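Local coordinates for protein amidohydrolase (PDB 4F0L) that probably acts as a metal-dependent deaminase of the amidohydrolase family and binds an iron(III) ion in a TIM-barrel fold, at residues Val221-Leu226 with Val261-Asp266; Tyr71-Leu76 with Arg91-Lys96; Ala141-Met146 with Phe192-Glu197; Phe312-Phe317 with Tyr345-Tyr350. All blocks are in the same frame, centred on the assembly; numbering follows the deposited sequence. Where two conformers were deposited one is given.

Interaction 1: Val221-Leu226 with Val261-Asp266; sequences VTPDEL and VEWLLD
Leu226 and Trp263 each hold CG anti to the backbone N (chi1 -175° and -173°), which sends the leucine methyls and the indole out from their helices to meet. The two side chains then run past one another in opposite directions, and CD2 of Leu226 meets the edge of the six-membered ring close to its plane, 4.1 Å from Trp263 CZ3. The same methyl has a second partner in Leu264, whose CD1 lies 4.0 Å from Leu226 CD2, the two leucines crossing at about a right angle. Pro223 completes the group: its CG approaches the ring obliquely, 3.8 Å from Trp263 CZ2. No hydrogen bond links the two segments; the contact is apolar packing.

Within 221-226, side-chain hydrogen bonds gather at the start of helix 223-229, where Thr222 and Glu225 form a capping box. Glu225 N donates to Thr222 OG1 over 3.2 Å, and Thr222 N returns a nearly straight 2.8 Å bond to Glu225 OE1, arriving from above the carboxylate plane. The other carboxylate oxygen of Glu225 bonds His170 NE2.

The contact joins two helices of the TIM-barrel fold, with the side chain of Leu264 about 9 Å from that of the iron ligand His241. Around it, Trp263 stacks on His267 and meets Trp255, Val221 and Glu225 pack against Phe167 of strand 160-167, and Leu264 rests on Trp274 and Leu276 of strand 274-276.

Interaction 2: Tyr71-Leu76 with Arg91-Lys96; sequences YGMAGL and REIMYK
Met73 supplies most of the apolar contact between the loop 71-76 and the helix segment 91-96, touching both Ile93 and Met94. With CG set between the backbone N and the carbonyl carbon (chi1 81°), its chain extends toward the helix, and a bend at chi3 lays the terminal methyl over the helix surface. Its CE sits 3.8 Å from Met94 CB, while Met73 CB packs 3.8 Å from CG2 of Ile93. Leu76 adds a looser apolar touch, its CB 4.5 Å from Ile93 CG2, so that this one methyl branch of isoleucine serves two loop residues.

Sulfur and backbone atoms form a second class of contact. Met73 SD comes within 3.6 Å of Met94 CA, so the thioether packs against the helix main chain as well as its side chains. Leu76 O lies 4.1 Å from Ile93 CG1.

Hydrogen bonds act within the segments, not between them. The loop is shaped by a type II turn from Met73 to Leu76, closed by the 2.9 Å bond from Leu76 N to Met73 O, and Gly75 takes the positive phi of 86° that this turn type requires at its third position.

The loop follows strand 56-66, which carries the iron ligand His65. The side chain of Met94 is about 9 Å from the iron(III) ion and about 8 Å from that of His67, so the contact lies near the metal without binding it. Met73 touches Trp90 and Phe97 of helix 88-100, Tyr71 reaches across to helix 103-119, and Leu76 packs on Val410 of the second subunit, in its helix 408-417.

Interaction 3: Ala141-Met146 with Phe192-Glu197; sequences ANLSEM and FARLIE
Ser144 and Leu195 bring their CA atoms to 5.4 Å where a type I turn from Asn142 to Glu145 leads into helix 145-157 and runs up against helix 189-203. Both helices belong to the helical layer of the TIM-barrel fold, one coming after strand 122-129 and the other, past the short strand 176-177, after strand 160-167. Leu143, with CG anti to the backbone N (chi1 179°), drives CD2 onto the helix surface: this methyl lies 3.4 Å from Leu195 N and 3.7 Å from Arg194 CB, touching main chain and side chain together. Its side chain crosses that of Leu195 at about a right angle.

Arg194 turns its polar end elsewhere, to a salt bridge with Glu190, although NH2 passes obliquely 3.8 Å from Leu143 CD2. On the turn itself, Asn142 ND2 donates to Glu145 OE1, with the acceptor near the amide plane but the donor well above the carboxylate plane. Ser144 OG bonds Asp148 OD1, while its carbon atoms meet the leucine: Leu195 CD1 lies 3.7 Å from Ser144 CB and 3.4 Å from Ser144 CA.

Interaction 4: Phe312-Phe317 with Tyr345-Tyr350; sequences FNATEF and YSQRLY
Gln347 lays its terminal amide against Phe312 and Ala314, yet the clear hydrogen-bonded route between these segments runs elsewhere, through a single water. That water accepts from Phe312 N at 3.0 Å and donates to Ser346 OG, also at 3.0 Å, bridging the loop before helix 314-319 to helix 336-351. The serine hydroxyl also bonds Leu343 O earlier in its own helix, so it has both a protein and a water partner.

Direct packing falls to Gln347. Its CG stands anti to the carbonyl carbon (chi1 -55°), and a bend at chi2 curls the chain toward the loop. The methyl of Ala314 then abuts the amide group, CB lying 3.6 Å from Gln347 CD. The same carbon, CD, is 3.5 Å from Phe312 O, so a main-chain carbonyl and a methyl group share the end of one side chain.

Phe312 O takes part in an inverse gamma turn centred on Asn313, receiving a weak 2.8 Å bond from Ala314 N. Asn313 holds the N-cap position, though its side chain makes no capping bond. On the same helix as Gln347, Arg348 makes a salt bridge to Glu78 of the second subunit.

A buried contact built this way joins a little apolar packing to polar groups, and the water satisfies a backbone N-H that precedes the helix start.

In the fold
All four contacts fall within the amidohydrolase family region of the chain and succeed one another along it, interaction 2 first, then 3, 1 and 4, none enclosing another. Each involves a helix around the barrel or a loop leading to one. Interactions 1 and 3 have centres about 24 Å apart and nearest atoms about 7 Å apart, and both pack near strand 160-167. Interactions 3 and 4 lie on opposite sides of the chain's centre, about 40 Å between centres. Interactions 1 and 2 come closest to the iron ligands, whereas 2 and 4 both touch the second subunit. Packing against helices thus recurs around the barrel, in places near the metal site and in places at the subunit interface.

Interaction 1: Val221-Leu226 with Val261-Asp266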
# COMPACT_ATOMS: atom_id res chain seq x y z
N VAL B 221 4.85 -18.47 27.54
CA VAL B 221 4.83 -19.91 27.76
C VAL B 221 6.17 -20.30 28.35
O VAL B 221 7.20 -19.76 27.93
CB VAL B 221 4.58 -20.65 26.42
CG1 VAL B 221 4.45 -22.14 26.65
CG2 VAL B 221 3.33 -20.14 25.70
N THR B 222 6.18 -21.21 29.33
CA THR B 222 7.43 -21.77 29.86
C THR B 222 7.91 -22.92 28.95
O THR B 222 7.13 -23.47 28.19
CB THR B 222 7.29 -22.35 31.30
OG1 THR B 222 6.53 -23.55 31.26
CG2 THR B 222 6.61 -21.38 32.26
N PRO B 223 9.21 -23.29 29.07
CA PRO B 223 9.71 -24.45 28.31
C PRO B 223 8.93 -25.76 28.52
O PRO B 223 8.65 -26.46 27.56
CB PRO B 223 11.17 -24.58 28.78
CG PRO B 223 11.54 -23.17 29.09
CD PRO B 223 10.31 -22.58 29.75
N ASP B 224 8.54 -26.06 29.75
CA ASP B 224 7.75 -27.27 30.04
C ASP B 224 6.38 -27.21 29.39
O ASP B 224 5.88 -28.20 28.85
CB ASP B 224 7.60 -27.47 31.56
CG ASP B 224 8.91 -27.83 32.25
OD1 ASP B 224 9.91 -28.08 31.55
OD2 ASP B 224 8.95 -27.89 33.50
N GLU B 225 5.74 -26.04 29.45
CA GLU B 225 4.42 -25.90 28.86
C GLU B 225 4.53 -26.02 27.34
O GLU B 225 3.66 -26.58 26.70
CB GLU B 225 3.81 -24.56 29.23
CG GLU B 225 3.49 -24.37 30.71
CD GLU B 225 3.34 -22.90 31.09
OE1 GLU B 225 3.63 -22.00 30.25
OE2 GLU B 225 2.95 -22.64 32.25
N LEU B 226 5.61 -25.50 26.77
CA LEU B 226 5.84 -25.57 25.35
C LEU B 226 5.95 -27.02 24.91
O LEU B 226 5.37 -27.41 23.87
CB LEU B 226 7.09 -24.78 24.99
CG LEU B 226 7.47 -24.62 23.54
CD1 LEU B 226 6.35 -23.90 22.82
CD2 LEU B 226 8.79 -23.87 23.41
N VAL B 261 14.85 -16.95 18.23
CA VAL B 261 14.75 -18.04 17.25
C VAL B 261 15.82 -19.08 17.61
O VAL B 261 15.56 -20.26 17.65
CB VAL B 261 14.90 -17.55 15.78
CG1 VAL B 261 15.04 -18.74 14.84
CG2 VAL B 261 13.73 -16.62 15.40
N GLU B 262 17.01 -18.61 17.92
CA GLU B 262 18.09 -19.48 18.35
C GLU B 262 17.66 -20.36 19.53
O GLU B 262 17.88 -21.57 19.55
CB GLU B 262 19.28 -18.57 18.75
CG GLU B 262 20.48 -19.29 19.29
CD GLU B 262 21.51 -18.38 19.91
OE1 GLU B 262 21.23 -17.19 20.21
OE2 GLU B 262 22.61 -18.88 20.11
N TRP B 263 17.01 -19.75 20.51
CA TRP B 263 16.59 -20.50 21.68
C TRP B 263 15.61 -21.57 21.28
O TRP B 263 15.75 -22.75 21.65
CB TRP B 263 16.00 -19.55 22.69
CG TRP B 263 15.70 -20.26 23.95
CD1 TRP B 263 16.48 -20.31 25.11
CD2 TRP B 263 14.54 -21.10 24.23
NE1 TRP B 263 15.88 -21.10 26.05
CE2 TRP B 263 14.72 -21.60 25.58
CE3 TRP B 263 13.42 -21.47 23.51
CZ2 TRP B 263 13.80 -22.43 26.18
CZ3 TRP B 263 12.50 -22.32 24.12
CH2 TRP B 263 12.69 -22.79 25.42
N LEU B 264 14.63 -21.18 20.45
CA LEU B 264 13.64 -22.12 19.97
C LEU B 264 14.29 -23.29 19.19
O LEU B 264 13.96 -24.45 19.40
CB LEU B 264 12.59 -21.38 19.13
CG LEU B 264 11.33 -22.18 18.77
CD1 LEU B 264 10.58 -22.55 20.04
CD2 LEU B 264 10.43 -21.37 17.83
N LEU B 265 15.21 -22.98 18.27
CA LEU B 265 15.84 -24.03 17.46
C LEU B 265 16.67 -24.99 18.34
O LEU B 265 16.76 -26.18 18.03
CB LEU B 265 16.72 -23.43 16.37
CG LEU B 265 15.98 -22.60 15.31
CD1 LEU B 265 16.96 -22.05 14.29
CD2 LEU B 265 14.90 -23.46 14.66
N ASP B 266 17.24 -24.48 19.42
CA ASP B 266 18.03 -25.30 20.34
C ASP B 266 17.20 -26.16 21.29
O ASP B 266 17.69 -27.19 21.76
CB ASP B 266 18.95 -24.43 21.22
CG ASP B 266 20.11 -23.82 20.45
OD1 ASP B 266 20.32 -24.17 19.26
OD2 ASP B 266 20.85 -23.01 21.03

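Interaction 2: Tyr71-Leu76 with Arg91-Lys96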
# COMPACT_ATOMS: atom_id res chain seq x y z
N TYR B 71 -9.83 -7.15 13.55
CA TYR B 71 -10.46 -6.52 12.38
C TYR B 71 -11.42 -5.42 12.83
O TYR B 71 -11.62 -4.44 12.13
CB TYR B 71 -11.22 -7.55 11.59
CG TYR B 71 -11.93 -7.11 10.31
CD1 TYR B 71 -11.22 -6.78 9.15
CD2 TYR B 71 -13.33 -7.11 10.24
CE1 TYR B 71 -11.88 -6.40 7.98
CE2 TYR B 71 -14.00 -6.77 9.09
CZ TYR B 71 -13.27 -6.40 7.95
OH TYR B 71 -13.96 -6.07 6.81
N GLY B 72 -12.07 -5.63 13.97
CA GLY B 72 -12.98 -4.62 14.51
C GLY B 72 -12.30 -3.30 14.86
O GLY B 72 -12.93 -2.26 14.82
N MET B 73 -11.01 -3.34 15.16
CA MET B 73 -10.30 -2.12 15.55
C MET B 73 -9.52 -1.50 14.40
O MET B 73 -8.86 -0.47 14.59
CB MET B 73 -9.37 -2.38 16.75
CG MET B 73 -8.03 -3.02 16.39
SD MET B 73 -7.13 -3.63 17.84
CE MET B 73 -5.87 -2.34 17.97
N ALA B 74 -9.62 -2.08 13.20
CA ALA B 74 -8.85 -1.59 12.05
C ALA B 74 -9.18 -0.11 11.79
O ALA B 74 -10.34 0.27 11.68
CB ALA B 74 -9.14 -2.44 10.82
N GLY B 75 -8.13 0.72 11.70
CA GLY B 75 -8.30 2.14 11.42
C GLY B 75 -8.56 2.99 12.65
O GLY B 75 -8.55 4.20 12.55
N LEU B 76 -8.75 2.36 13.81
CA LEU B 76 -9.02 3.03 15.04
C LEU B 76 -7.77 3.22 15.93
O LEU B 76 -7.87 3.93 16.90
CB LEU B 76 -10.14 2.30 15.81
CG LEU B 76 -11.49 2.08 15.05
CD1 LEU B 76 -12.54 1.38 15.92
CD2 LEU B 76 -12.12 3.36 14.52
N ARG B 91 -2.36 -0.85 22.22
CA ARG B 91 -2.73 -1.78 23.30
C ARG B 91 -4.05 -1.40 23.99
O ARG B 91 -4.84 -2.28 24.30
CB ARG B 91 -1.60 -1.89 24.33
CG ARG B 91 -0.33 -2.53 23.77
CD ARG B 91 0.50 -3.20 24.85
NE ARG B 91 0.69 -2.30 25.99
CZ ARG B 91 1.53 -1.26 26.01
NH1 ARG B 91 2.27 -0.94 24.96
NH2 ARG B 91 1.62 -0.53 27.12
N GLU B 92 -4.28 -0.11 24.21
CA GLU B 92 -5.54 0.34 24.86
C GLU B 92 -6.75 -0.05 24.01
O GLU B 92 -7.72 -0.60 24.54
CB GLU B 92 -5.56 1.86 25.13
CG GLU B 92 -6.94 2.36 25.57
CD GLU B 92 -6.93 3.72 26.27
OE1 GLU B 92 -6.23 4.65 25.78
OE2 GLU B 92 -7.63 3.88 27.30
N ILE B 93 -6.69 0.23 22.71
CA ILE B 93 -7.79 -0.10 21.81
C ILE B 93 -7.90 -1.63 21.72
O ILE B 93 -8.99 -2.16 21.82
CB ILE B 93 -7.65 0.55 20.42
CG1 ILE B 93 -7.57 2.09 20.52
CG2 ILE B 93 -8.81 0.14 19.53
CD1 ILE B 93 -8.70 2.77 21.29
N MET B 94 -6.77 -2.32 21.60
CA MET B 94 -6.81 -3.77 21.45
C MET B 94 -7.47 -4.43 22.67
O MET B 94 -8.34 -5.29 22.51
CB MET B 94 -5.42 -4.35 21.20
CG MET B 94 -5.48 -5.81 20.74
SD MET B 94 -5.46 -7.00 22.12
CE MET B 94 -3.68 -7.08 22.34
N TYR B 95 -7.08 -4.01 23.88
CA TYR B 95 -7.68 -4.55 25.10
C TYR B 95 -9.15 -4.09 25.31
O TYR B 95 -9.94 -4.85 25.84
CB TYR B 95 -6.80 -4.27 26.34
CG TYR B 95 -5.65 -5.26 26.44
CD1 TYR B 95 -5.85 -6.53 26.97
CD2 TYR B 95 -4.37 -4.93 25.96
CE1 TYR B 95 -4.81 -7.45 27.03
CE2 TYR B 95 -3.33 -5.84 26.02
CZ TYR B 95 -3.55 -7.10 26.54
OH TYR B 95 -2.50 -8.00 26.59
N LYS B 96 -9.54 -2.90 24.86
CA LYS B 96 -10.96 -2.52 24.89
C LYS B 96 -11.81 -3.54 24.11
O LYS B 96 -12.81 -4.03 24.65
CB LYS B 96 -11.20 -1.13 24.33
CG LYS B 96 -12.68 -0.78 24.19
CD LYS B 96 -12.92 0.71 24.02
CE LYS B 96 -14.30 0.99 23.43
NZ LYS B 96 -14.71 2.42 23.55

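Interaction 3: Ala141-Met146 with Phe192-Glu197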
# COMPACT_ATOMS: atom_id res chain seq x y z
N ALA B 141 -19.58 -22.08 29.45
CA ALA B 141 -20.13 -23.40 29.78
C ALA B 141 -19.68 -24.39 28.69
O ALA B 141 -19.32 -25.53 28.98
CB ALA B 141 -21.65 -23.34 29.92
N ASN B 142 -19.66 -23.94 27.45
CA ASN B 142 -19.03 -24.69 26.36
C ASN B 142 -17.59 -24.17 26.23
O ASN B 142 -17.36 -23.03 25.80
CB ASN B 142 -19.87 -24.45 25.10
CG ASN B 142 -19.22 -24.94 23.87
OD1 ASN B 142 -18.52 -25.96 23.88
ND2 ASN B 142 -19.41 -24.19 22.77
N LEU B 143 -16.62 -24.98 26.64
CA LEU B 143 -15.23 -24.49 26.79
C LEU B 143 -14.69 -23.80 25.52
O LEU B 143 -14.01 -22.75 25.59
CB LEU B 143 -14.29 -25.62 27.24
CG LEU B 143 -12.81 -25.28 27.42
CD1 LEU B 143 -12.58 -24.16 28.42
CD2 LEU B 143 -12.04 -26.52 27.84
N SER B 144 -14.98 -24.39 24.37
CA SER B 144 -14.46 -23.91 23.09
C SER B 144 -15.38 -22.90 22.40
O SER B 144 -15.18 -22.60 21.21
CB SER B 144 -14.16 -25.10 22.15
OG SER B 144 -15.35 -25.80 21.76
N GLU B 145 -16.36 -22.38 23.13
CA GLU B 145 -17.32 -21.41 22.57
C GLU B 145 -16.73 -20.45 21.50
O GLU B 145 -17.26 -20.35 20.40
CB GLU B 145 -17.95 -20.57 23.68
CG GLU B 145 -19.00 -19.58 23.20
CD GLU B 145 -20.21 -20.23 22.56
OE1 GLU B 145 -20.63 -21.32 23.03
OE2 GLU B 145 -20.74 -19.67 21.58
N MET B 146 -15.65 -19.76 21.83
CA MET B 146 -15.12 -18.73 20.94
C MET B 146 -14.52 -19.33 19.68
O MET B 146 -14.68 -18.77 18.59
CB MET B 146 -14.11 -17.81 21.64
CG MET B 146 -14.77 -16.79 22.56
SD MET B 146 -15.69 -15.57 21.62
CE MET B 146 -15.72 -14.16 22.72
N PHE B 192 -6.16 -26.40 28.39
CA PHE B 192 -5.86 -26.24 26.97
C PHE B 192 -6.15 -27.52 26.17
O PHE B 192 -6.74 -27.43 25.09
CB PHE B 192 -4.41 -25.77 26.74
CG PHE B 192 -4.10 -25.49 25.30
CD1 PHE B 192 -4.53 -24.31 24.69
CD2 PHE B 192 -3.40 -26.41 24.53
CE1 PHE B 192 -4.27 -24.06 23.34
CE2 PHE B 192 -3.13 -26.15 23.18
CZ PHE B 192 -3.57 -24.98 22.59
N ALA B 193 -5.69 -28.69 26.66
CA ALA B 193 -5.99 -29.97 25.97
C ALA B 193 -7.51 -30.16 25.83
O ALA B 193 -8.01 -30.55 24.78
CB ALA B 193 -5.36 -31.18 26.69
N ARG B 194 -8.26 -29.88 26.89
CA ARG B 194 -9.71 -29.99 26.82
C ARG B 194 -10.31 -29.01 25.78
O ARG B 194 -11.24 -29.34 25.08
CB ARG B 194 -10.32 -29.77 28.21
CG ARG B 194 -10.17 -30.98 29.14
CD ARG B 194 -11.08 -30.86 30.38
NE ARG B 194 -10.54 -29.88 31.31
CZ ARG B 194 -11.14 -28.72 31.66
NH1 ARG B 194 -10.51 -27.92 32.52
NH2 ARG B 194 -12.33 -28.35 31.17
N LEU B 195 -9.73 -27.82 25.65
CA LEU B 195 -10.21 -26.86 24.65
C LEU B 195 -9.94 -27.38 23.24
O LEU B 195 -10.82 -27.33 22.37
CB LEU B 195 -9.52 -25.52 24.87
CG LEU B 195 -9.79 -24.42 23.83
CD1 LEU B 195 -11.20 -23.91 23.98
CD2 LEU B 195 -8.78 -23.32 24.01
N ILE B 196 -8.73 -27.90 23.03
CA ILE B 196 -8.37 -28.51 21.76
C ILE B 196 -9.34 -29.66 21.41
O ILE B 196 -9.78 -29.76 20.28
CB ILE B 196 -6.91 -29.03 21.78
CG1 ILE B 196 -5.91 -27.86 21.66
CG2 ILE B 196 -6.67 -30.04 20.67
CD1 ILE B 196 -6.01 -27.05 20.37
N GLU B 197 -9.71 -30.47 22.39
CA GLU B 197 -10.70 -31.50 22.20
C GLU B 197 -12.08 -30.94 21.78
O GLU B 197 -12.70 -31.46 20.86
CB GLU B 197 -10.80 -32.40 23.46
CG GLU B 197 -11.80 -33.54 23.38
CD GLU B 197 -11.54 -34.49 22.22
OE1 GLU B 197 -10.40 -34.59 21.73
OE2 GLU B 197 -12.49 -35.15 21.80

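Interaction 4: Phe312-Phe317 with Tyr345-Tyr350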
# COMPACT_ATOMS: atom_id res chain seq x y z
N PHE B 312 12.26 -7.83 7.76
CA PHE B 312 12.69 -9.25 7.72
C PHE B 312 13.96 -9.45 6.87
O PHE B 312 14.16 -8.76 5.85
CB PHE B 312 11.54 -10.10 7.15
CG PHE B 312 11.79 -11.57 7.16
CD1 PHE B 312 11.78 -12.29 8.35
CD2 PHE B 312 11.97 -12.26 5.96
CE1 PHE B 312 11.98 -13.66 8.35
CE2 PHE B 312 12.17 -13.64 5.95
CZ PHE B 312 12.20 -14.34 7.15
N ASN B 313 14.75 -10.46 7.24
CA ASN B 313 15.99 -10.82 6.53
C ASN B 313 15.66 -11.67 5.32
O ASN B 313 16.08 -12.84 5.22
CB ASN B 313 16.94 -11.62 7.43
CG ASN B 313 17.50 -10.79 8.54
OD1 ASN B 313 17.36 -9.58 8.53
ND2 ASN B 313 18.12 -11.45 9.53
N ALA B 314 14.93 -11.07 4.38
CA ALA B 314 14.26 -11.81 3.31
C ALA B 314 15.21 -12.46 2.28
O ALA B 314 15.01 -13.62 1.90
CB ALA B 314 13.25 -10.88 2.62
N THR B 315 16.24 -11.75 1.84
CA THR B 315 17.16 -12.32 0.83
C THR B 315 18.00 -13.46 1.41
O THR B 315 18.08 -14.53 0.81
CB THR B 315 18.06 -11.25 0.17
OG1 THR B 315 18.84 -10.61 1.19
CG2 THR B 315 17.21 -10.21 -0.52
N GLU B 316 18.52 -13.25 2.62
CA GLU B 316 19.29 -14.30 3.32
C GLU B 316 18.39 -15.51 3.55
O GLU B 316 18.80 -16.65 3.29
CB GLU B 316 19.91 -13.79 4.64
N PHE B 317 17.16 -15.29 3.99
CA PHE B 317 16.25 -16.40 4.26
C PHE B 317 15.97 -17.22 2.97
O PHE B 317 16.09 -18.46 2.98
CB PHE B 317 14.98 -15.90 4.92
CG PHE B 317 14.07 -16.99 5.39
CD1 PHE B 317 14.46 -17.87 6.39
CD2 PHE B 317 12.83 -17.17 4.80
CE1 PHE B 317 13.62 -18.89 6.81
CE2 PHE B 317 11.98 -18.17 5.23
CZ PHE B 317 12.38 -19.04 6.23
N TYR B 345 9.00 -3.75 -0.81
CA TYR B 345 9.41 -2.37 -0.67
C TYR B 345 10.21 -2.18 0.61
O TYR B 345 11.11 -1.35 0.65
CB TYR B 345 8.23 -1.37 -0.73
CG TYR B 345 7.62 -1.14 -2.13
CD1 TYR B 345 8.17 -1.71 -3.28
CD2 TYR B 345 6.55 -0.30 -2.28
CE1 TYR B 345 7.62 -1.47 -4.54
CE2 TYR B 345 5.99 -0.06 -3.53
CZ TYR B 345 6.55 -0.62 -4.67
OH TYR B 345 5.99 -0.35 -5.90
N SER B 346 9.91 -2.96 1.66
CA SER B 346 10.69 -2.87 2.89
C SER B 346 12.12 -3.24 2.52
O SER B 346 13.08 -2.65 3.04
CB SER B 346 10.12 -3.75 4.01
OG SER B 346 10.23 -5.14 3.74
N GLN B 347 12.27 -4.21 1.62
CA GLN B 347 13.59 -4.64 1.22
C GLN B 347 14.29 -3.59 0.36
O GLN B 347 15.49 -3.32 0.56
CB GLN B 347 13.57 -6.01 0.53
CG GLN B 347 12.88 -7.11 1.36
CD GLN B 347 13.49 -7.28 2.73
OE1 GLN B 347 12.77 -7.32 3.75
NE2 GLN B 347 14.79 -7.38 2.78
N ARG B 348 13.54 -2.97 -0.56
CA ARG B 348 14.13 -1.96 -1.45
C ARG B 348 14.70 -0.77 -0.66
O ARG B 348 15.79 -0.26 -0.98
CB ARG B 348 13.10 -1.45 -2.48
CG ARG B 348 12.68 -2.52 -3.45
CD ARG B 348 11.99 -2.03 -4.71
NE ARG B 348 11.54 -3.20 -5.46
CZ ARG B 348 10.76 -3.18 -6.54
NH1 ARG B 348 10.37 -2.02 -7.08
NH2 ARG B 348 10.41 -4.33 -7.12
N LEU B 349 13.97 -0.33 0.36
CA LEU B 349 14.42 0.79 1.18
C LEU B 349 15.61 0.39 2.05
O LEU B 349 16.55 1.15 2.16
CB LEU B 349 13.26 1.35 2.02
CG LEU B 349 12.17 2.09 1.21
CD1 LEU B 349 10.87 2.30 2.01
CD2 LEU B 349 12.70 3.42 0.68
N TYR B 350 15.58 -0.80 2.63
CA TYR B 350 16.66 -1.25 3.51
C TYR B 350 17.96 -1.52 2.74
O TYR B 350 19.03 -1.26 3.23
CB TYR B 350 16.24 -2.52 4.27
CG TYR B 350 17.14 -2.86 5.44
CD1 TYR B 350 18.32 -3.59 5.25
CD2 TYR B 350 16.82 -2.45 6.73
CE1 TYR B 350 19.16 -3.88 6.31
CE2 TYR B 350 17.64 -2.75 7.80
CZ TYR B 350 18.81 -3.46 7.58
OH TYR B 350 19.63 -3.75 8.64
O HOH W 1 9.92 -7.09 5.96